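Local coordinates for protein 3-oxo-tetronate kinase (PDB 5DMH) that phosphorylates 3-oxo-tetronate at the 4-position with ATP, as a member of the four-carbon acid sugar kinase family, at residues A283-A295 against G384-S396. Sequence-based numbering, arbitrary orientation.
Sequences AIDGPGVVLAGSA and GTRRFVVAGGETS. With ADP (adenosine-5'-diphosphate), chain C.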
ATOM      1  N   ALA A 283      -8.212  16.361  14.902  1.00 44.09           N
ATOM      2  CA  ALA A 283      -8.259  15.213  15.779  1.00 43.76           C
ATOM      3  C   ALA A 283      -9.712  14.765  15.872  1.00 37.66           C
ATOM      4  O   ALA A 283     -10.622  15.585  15.880  1.00 34.13           O
ATOM      5  CB  ALA A 283      -7.725  15.586  17.159  1.00 43.27           C
ATOM      6  N   ILE A 284      -9.919  13.457  15.932  1.00 33.51           N
ATOM      7  CA  ILE A 284     -11.254  12.893  16.078  1.00 29.95           C
ATOM      8  C   ILE A 284     -11.288  12.149  17.401  1.00 29.64           C
ATOM      9  O   ILE A 284     -10.601  11.144  17.579  1.00 37.10           O
ATOM     10  CB  ILE A 284     -11.569  11.890  14.938  1.00 30.10           C
ATOM     11  CG1 ILE A 284     -11.424  12.556  13.564  1.00 28.90           C
ATOM     12  CG2 ILE A 284     -12.945  11.282  15.121  1.00 37.03           C
ATOM     13  CD1 ILE A 284     -12.650  13.207  13.064  1.00 39.32           C
ATOM     14  N   ASP A 285     -12.089  12.633  18.331  1.00 29.22           N
ATOM     15  CA  ASP A 285     -12.167  11.998  19.634  1.00 42.86           C
ATOM     16  C   ASP A 285     -13.264  10.938  19.657  1.00 46.15           C
ATOM     17  O   ASP A 285     -14.257  11.018  18.932  1.00 44.56           O
ATOM     18  CB  ASP A 285     -12.392  13.057  20.707  1.00 47.07           C
ATOM     19  CG  ASP A 285     -11.379  14.182  20.616  1.00 47.99           C
ATOM     20  OD1 ASP A 285     -10.207  13.893  20.294  1.00 44.63           O
ATOM     21  OD2 ASP A 285     -11.753  15.350  20.840  1.00 50.45           O
ATOM     22  N   GLY A 286     -13.063   9.928  20.486  1.00 41.90           N
ATOM     23  CA  GLY A 286     -14.044   8.880  20.640  1.00 40.60           C
ATOM     24  C   GLY A 286     -13.360   7.540  20.749  1.00 23.46           C
ATOM     25  O   GLY A 286     -12.132   7.455  20.772  1.00 26.28           O
ATOM     26  N   PRO A 287     -14.160   6.480  20.854  1.00 24.85           N
ATOM     27  CA  PRO A 287     -13.619   5.137  21.016  1.00 23.06           C
ATOM     28  C   PRO A 287     -12.732   4.706  19.853  1.00 23.38           C
ATOM     29  O   PRO A 287     -12.978   5.023  18.696  1.00 24.21           O
ATOM     30  CB  PRO A 287     -14.874   4.268  21.111  1.00 30.23           C
ATOM     31  CG  PRO A 287     -15.929   5.176  21.618  1.00 31.57           C
ATOM     32  CD  PRO A 287     -15.611   6.526  21.060  1.00 26.17           C
ATOM     33  N   GLY A 288     -11.699   3.949  20.191  1.00 21.25           N
ATOM     34  CA  GLY A 288     -10.751   3.462  19.227  1.00 18.87           C
ATOM     35  C   GLY A 288     -10.615   1.953  19.335  1.00 21.25           C
ATOM     36  O   GLY A 288     -11.153   1.322  20.253  1.00 22.62           O
ATOM     37  N   VAL A 289      -9.883   1.398  18.378  1.00 19.28           N
ATOM     38  CA  VAL A 289      -9.593  -0.023  18.304  1.00 17.63           C
ATOM     39  C   VAL A 289      -8.361  -0.244  17.407  1.00 18.63           C
ATOM     40  O   VAL A 289      -8.080   0.565  16.514  1.00 17.47           O
ATOM     41  CB  VAL A 289     -10.807  -0.809  17.744  1.00 18.48           C
ATOM     42  CG1 VAL A 289     -11.071  -0.390  16.283  1.00 16.85           C
ATOM     43  CG2 VAL A 289     -10.550  -2.324  17.845  1.00 19.45           C
ATOM     44  N   VAL A 290      -7.648  -1.351  17.642  1.00 17.92           N
ATOM     45  CA  VAL A 290      -6.534  -1.786  16.805  1.00 16.63           C
ATOM     46  C   VAL A 290      -6.883  -3.177  16.300  1.00 16.07           C
ATOM     47  O   VAL A 290      -7.264  -4.015  17.092  1.00 17.23           O
ATOM     48  CB  VAL A 290      -5.211  -1.841  17.572  1.00 14.58           C
ATOM     49  CG1 VAL A 290      -4.045  -2.092  16.641  1.00 15.60           C
ATOM     50  CG2 VAL A 290      -4.997  -0.543  18.340  1.00 22.00           C
ATOM     51  N   LEU A 291      -6.853  -3.337  14.976  1.00 13.50           N
ATOM     52  CA  LEU A 291      -7.197  -4.576  14.289  1.00 14.37           C
ATOM     53  C   LEU A 291      -5.979  -5.056  13.518  1.00 15.90           C
ATOM     54  O   LEU A 291      -5.560  -4.414  12.523  1.00 17.66           O
ATOM     55  CB  LEU A 291      -8.373  -4.336  13.354  1.00 16.55           C
ATOM     56  CG  LEU A 291      -9.641  -3.769  13.990  1.00 18.81           C
ATOM     57  CD1 LEU A 291     -10.697  -3.472  12.936  1.00 20.04           C
ATOM     58  CD2 LEU A 291     -10.171  -4.742  15.048  1.00 16.23           C
ATOM     59  N   ALA A 292      -5.411  -6.179  13.943  1.00 17.28           N
ATOM     60  CA  ALA A 292      -4.135  -6.620  13.376  1.00 18.51           C
ATOM     61  C   ALA A 292      -4.256  -7.960  12.673  1.00 16.00           C
ATOM     62  O   ALA A 292      -4.501  -8.983  13.301  1.00 16.03           O
ATOM     63  CB  ALA A 292      -3.065  -6.672  14.451  1.00 14.72           C
ATOM     64  N   GLY A 293      -4.118  -7.927  11.351  1.00 14.77           N
ATOM     65  CA  GLY A 293      -4.144  -9.115  10.534  1.00 14.60           C
ATOM     66  C   GLY A 293      -2.833  -9.417   9.824  1.00 15.82           C
ATOM     67  O   GLY A 293      -2.705 -10.463   9.214  1.00 20.09           O
ATOM     68  N   SER A 294      -1.868  -8.504   9.898  1.00 14.94           N
ATOM     69  CA  SER A 294      -0.510  -8.771   9.423  1.00 13.41           C
ATOM     70  C   SER A 294       0.200  -9.807  10.304  1.00 16.86           C
ATOM     71  O   SER A 294       0.049  -9.791  11.516  1.00 17.00           O
ATOM     72  CB  SER A 294       0.275  -7.457   9.417  1.00 12.61           C
ATOM     73  OG  SER A 294       1.646  -7.636   9.012  1.00 14.93           O
ATOM     74  N   ALA A 295       0.997 -10.667   9.689  1.00 18.99           N
ATOM     75  CA  ALA A 295       1.853 -11.620  10.394  1.00 20.15           C
ATOM     76  C   ALA A 295       3.345 -11.242  10.357  1.00 16.73           C
ATOM     77  O   ALA A 295       4.211 -12.090  10.598  1.00 17.24           O
ATOM     78  CB  ALA A 295       1.686 -12.992   9.788  1.00 20.41           C
ATOM     79  N   GLY A 384     -20.336   3.170  17.577  1.00 27.52           N
ATOM     80  CA  GLY A 384     -19.845   4.526  17.792  1.00 28.80           C
ATOM     81  C   GLY A 384     -18.318   4.684  17.755  1.00 25.81           C
ATOM     82  O   GLY A 384     -17.801   5.762  18.046  1.00 26.24           O
ATOM     83  N   THR A 385     -17.605   3.627  17.402  1.00 22.03           N
ATOM     84  CA  THR A 385     -16.142   3.684  17.355  1.00 23.74           C
ATOM     85  C   THR A 385     -15.745   4.626  16.221  1.00 25.88           C
ATOM     86  O   THR A 385     -16.352   4.581  15.150  1.00 25.45           O
ATOM     87  CB  THR A 385     -15.533   2.266  17.189  1.00 23.09           C
ATOM     88  OG1 THR A 385     -15.823   1.497  18.369  1.00 24.16           O
ATOM     89  CG2 THR A 385     -14.021   2.330  16.994  1.00 19.50           C
ATOM     90  N   ARG A 386     -14.771   5.507  16.480  1.00 23.26           N
ATOM     91  CA  ARG A 386     -14.410   6.563  15.537  1.00 20.91           C
ATOM     92  C   ARG A 386     -12.951   6.467  15.071  1.00 20.24           C
ATOM     93  O   ARG A 386     -12.599   7.040  14.042  1.00 23.55           O
ATOM     94  CB  ARG A 386     -14.646   7.938  16.157  1.00 32.16           C
ATOM     95  CG  ARG A 386     -16.093   8.195  16.540  1.00 35.95           C
ATOM     96  CD  ARG A 386     -16.932   8.541  15.329  1.00 37.48           C
ATOM     97  NE  ARG A 386     -16.460   9.781  14.709  1.00 37.18           N
ATOM     98  CZ  ARG A 386     -16.717  10.998  15.174  1.00 40.00           C
ATOM     99  NH1 ARG A 386     -17.461  11.156  16.261  1.00 41.35           N
ATOM    100  NH2 ARG A 386     -16.235  12.062  14.546  1.00 37.38           N
ATOM    101  N   ARG A 387     -12.102   5.785  15.844  1.00 19.09           N
ATOM    102  CA  ARG A 387     -10.668   5.672  15.489  1.00 18.11           C
ATOM    103  C   ARG A 387     -10.302   4.213  15.259  1.00 22.47           C
ATOM    104  O   ARG A 387     -10.534   3.367  16.118  1.00 19.93           O
ATOM    105  CB  ARG A 387      -9.756   6.259  16.587  1.00 18.52           C
ATOM    106  CG  ARG A 387      -9.977   7.750  16.894  1.00 23.99           C
ATOM    107  CD  ARG A 387      -9.117   8.225  18.068  1.00 26.59           C
ATOM    108  NE  ARG A 387      -9.583   7.642  19.317  1.00 25.17           N
ATOM    109  CZ  ARG A 387      -8.825   7.204  20.318  1.00 28.10           C
ATOM    110  NH1 ARG A 387      -9.411   6.689  21.394  1.00 25.23           N
ATOM    111  NH2 ARG A 387      -7.507   7.271  20.274  1.00 27.82           N
ATOM    112  N   PHE A 388      -9.732   3.939  14.090  1.00 18.74           N
ATOM    113  CA  PHE A 388      -9.354   2.590  13.692  1.00 15.31           C
ATOM    114  C   PHE A 388      -7.918   2.542  13.239  1.00 15.48           C
ATOM    115  O   PHE A 388      -7.549   3.198  12.245  1.00 14.87           O
ATOM    116  CB  PHE A 388     -10.246   2.138  12.532  1.00 19.29           C
ATOM    117  CG  PHE A 388     -11.708   2.128  12.844  1.00 20.82           C
ATOM    118  CD1 PHE A 388     -12.442   3.306  12.854  1.00 21.13           C
ATOM    119  CD2 PHE A 388     -12.372   0.930  13.085  1.00 18.98           C
ATOM    120  CE1 PHE A 388     -13.802   3.285  13.122  1.00 20.31           C
ATOM    121  CE2 PHE A 388     -13.721   0.919  13.350  1.00 19.69           C
ATOM    122  CZ  PHE A 388     -14.432   2.081  13.377  1.00 19.30           C
ATOM    123  N   VAL A 389      -7.109   1.745  13.940  1.00 17.73           N
ATOM    124  CA  VAL A 389      -5.739   1.421  13.526  1.00 15.98           C
ATOM    125  C   VAL A 389      -5.730  -0.017  13.025  1.00 17.70           C
ATOM    126  O   VAL A 389      -6.101  -0.923  13.747  1.00 17.23           O
ATOM    127  CB  VAL A 389      -4.754   1.542  14.713  1.00 15.25           C
ATOM    128  CG1 VAL A 389      -3.348   1.158  14.283  1.00 16.59           C
ATOM    129  CG2 VAL A 389      -4.792   2.949  15.289  1.00 19.47           C
ATOM    130  N   VAL A 390      -5.348  -0.197  11.765  1.00 13.53           N
ATOM    131  CA  VAL A 390      -5.379  -1.479  11.101  1.00 13.67           C
ATOM    132  C   VAL A 390      -3.977  -1.847  10.627  1.00 15.10           C
ATOM    133  O   VAL A 390      -3.344  -1.085   9.912  1.00 18.36           O
ATOM    134  CB  VAL A 390      -6.338  -1.478   9.899  1.00 14.98           C
ATOM    135  CG1 VAL A 390      -6.497  -2.898   9.361  1.00 15.78           C
ATOM    136  CG2 VAL A 390      -7.705  -0.869  10.246  1.00 15.80           C
ATOM    137  N   ALA A 391      -3.516  -3.023  11.014  1.00 16.98           N
ATOM    138  CA  ALA A 391      -2.206  -3.515  10.629  1.00 14.91           C
ATOM    139  C   ALA A 391      -2.360  -4.552   9.543  1.00 15.71           C
ATOM    140  O   ALA A 391      -2.997  -5.588   9.771  1.00 13.30           O
ATOM    141  CB  ALA A 391      -1.488  -4.108  11.839  1.00 15.60           C
ATOM    142  N   GLY A 392      -1.820  -4.263   8.352  1.00 16.06           N
ATOM    143  CA  GLY A 392      -1.877  -5.195   7.249  1.00 16.33           C
ATOM    144  C   GLY A 392      -2.589  -4.616   6.025  1.00 14.38           C
ATOM    145  O   GLY A 392      -3.632  -3.968   6.129  1.00 12.66           O
ATOM    146  N   GLY A 393      -2.005  -4.844   4.859  1.00 12.57           N
ATOM    147  CA  GLY A 393      -2.564  -4.352   3.597  1.00  9.98           C
ATOM    148  C   GLY A 393      -3.926  -4.925   3.217  1.00 12.50           C
ATOM    149  O   GLY A 393      -4.942  -4.198   3.067  1.00 13.99           O
ATOM    150  N   GLU A 394      -3.958  -6.243   3.042  1.00 16.17           N
ATOM    151  CA  GLU A 394      -5.205  -6.941   2.763  1.00 16.50           C
ATOM    152  C   GLU A 394      -6.174  -6.728   3.907  1.00 15.03           C
ATOM    153  O   GLU A 394      -7.380  -6.598   3.703  1.00 15.93           O
ATOM    154  CB  GLU A 394      -4.971  -8.440   2.593  1.00 14.57           C
ATOM    155  CG  GLU A 394      -4.025  -8.788   1.471  1.00 16.52           C
ATOM    156  CD  GLU A 394      -4.523  -8.358   0.108  1.00 21.86           C
ATOM    157  OE1 GLU A 394      -5.735  -8.458  -0.150  1.00 22.14           O
ATOM    158  OE2 GLU A 394      -3.691  -7.913  -0.689  1.00 30.79           O
ATOM    159  N   THR A 395      -5.642  -6.726   5.121  1.00 13.27           N
ATOM    160  CA  THR A 395      -6.484  -6.560   6.276  1.00 13.64           C
ATOM    161  C   THR A 395      -7.205  -5.203   6.159  1.00 16.30           C
ATOM    162  O   THR A 395      -8.411  -5.094   6.405  1.00 15.67           O
ATOM    163  CB  THR A 395      -5.690  -6.667   7.615  1.00 14.05           C
ATOM    164  OG1 THR A 395      -5.075  -7.957   7.714  1.00 16.44           O
ATOM    165  CG2 THR A 395      -6.626  -6.462   8.826  1.00 13.56           C
ATOM    166  N   SER A 396      -6.460  -4.171   5.801  1.00 15.74           N
ATOM    167  CA  SER A 396      -7.037  -2.824   5.668  1.00 16.94           C
ATOM    168  C   SER A 396      -8.079  -2.755   4.561  1.00 14.31           C
ATOM    169  O   SER A 396      -9.107  -2.069   4.698  1.00 15.36           O
ATOM    170  CB  SER A 396      -5.943  -1.803   5.400  1.00 13.54           C
ATOM    171  OG  SER A 396      -5.088  -1.666   6.503  1.00 17.11           O
TER
HETATM  172  PB  ADP C 501       0.906  -7.427   5.299  1.00 15.16           P
HETATM  173  O1B ADP C 501       0.657  -5.924   5.220  1.00 14.52           O
HETATM  174  O2B ADP C 501       1.835  -7.773   6.450  1.00 15.66           O
HETATM  175  O3B ADP C 501       1.301  -8.049   3.968  1.00 16.15           O
HETATM  176  PA  ADP C 501      -1.836  -8.412   5.008  1.00 15.91           P
HETATM  177  O1A ADP C 501      -2.980  -8.110   5.893  1.00 17.02           O
HETATM  178  O2A ADP C 501      -1.732  -7.846   3.633  1.00 14.95           O
HETATM  179  O3A ADP C 501      -0.479  -8.087   5.848  1.00 12.58           O
HETATM  180  O5' ADP C 501      -1.707  -9.992   4.758  1.00 16.92           O
HETATM  181  C5' ADP C 501      -1.645 -10.920   5.831  1.00 15.23           C
HETATM  182  C4' ADP C 501      -2.474 -12.148   5.465  1.00 16.66           C
HETATM  183  O4' ADP C 501      -2.149 -13.215   6.341  1.00 17.38           O
HETATM  184  C3' ADP C 501      -3.967 -11.888   5.619  1.00 18.61           C
HETATM  185  O3' ADP C 501      -4.722 -12.586   4.610  1.00 16.92           O
HETATM  186  C2' ADP C 501      -4.244 -12.451   6.977  1.00 17.46           C
HETATM  187  O2' ADP C 501      -5.616 -12.703   7.196  1.00 18.03           O
HETATM  188  C1' ADP C 501      -3.348 -13.665   6.960  1.00 14.30           C
HETATM  189  N9  ADP C 501      -3.100 -14.125   8.322  1.00 19.02           N
HETATM  190  C8  ADP C 501      -2.852 -13.360   9.413  1.00 21.63           C
HETATM  191  N7  ADP C 501      -2.708 -14.120  10.508  1.00 19.87           N
HETATM  192  C5  ADP C 501      -2.872 -15.402  10.103  1.00 16.97           C
HETATM  193  C6  ADP C 501      -2.870 -16.703  10.771  1.00 19.38           C
HETATM  194  N6  ADP C 501      -2.618 -16.729  12.096  1.00 16.08           N
HETATM  195  N1  ADP C 501      -3.064 -17.803  10.018  1.00 18.33           N
HETATM  196  C2  ADP C 501      -3.286 -17.739   8.688  1.00 20.13           C
HETATM  197  N3  ADP C 501      -3.328 -16.579   7.993  1.00 18.13           N
HETATM  198  C4  ADP C 501      -3.140 -15.403   8.663  1.00 18.79           C
HETATM  199  O   HOH W   1     -13.949   0.971  20.106  1.00 24.78           O
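The ADP diphosphate site of the nucleotide-binding domain is built where two neighbouring parallel strands, 288-292 and 387-391, run out at their C-terminal ends. Val389 N to Val289 O, Leu291 N to Val389 O and Ala391 N to Leu291 O form the middle of the hydrogen-bonded ladder, the second of these at 2.8 Å. Ala391 O then accepts both Gly293 N and Ser294 N, the latter from above the carbonyl plane, tying the residues just after strand 288-292 to the end of strand 387-391. Ser294 OG, held anti to its own backbone nitrogen (chi1 178°), donates to ADP O2B at 2.6 Å. From the start of helix 393-403, Gly393 N reaches ADP O1B and Glu394 N reaches ADP O2A, while Thr395 donates to ADP O1A from N and, at 2.8 Å, from OG1. Thr395 OG1 also lies 3.2 Å from Gly293 CA.

At the far end, Arg387 bends at chi3 (-70°) and grips Gly286 O side-on with NE and NH1, each 2.9 Å away, the oxygen lying in the guanidinium plane. Pro287 O accepts Arg386 N and Arg387 N. Val289 CG1 meets Phe388 CD2 obliquely at 3.7 Å, and Thr385 CG2 lies over one face of that ring, toward its rim.

With Gly392 as N-cap, the first amides of helix 393-403 face the phosphates, so the helix dipole probably helps offset the diphosphate's negative charge.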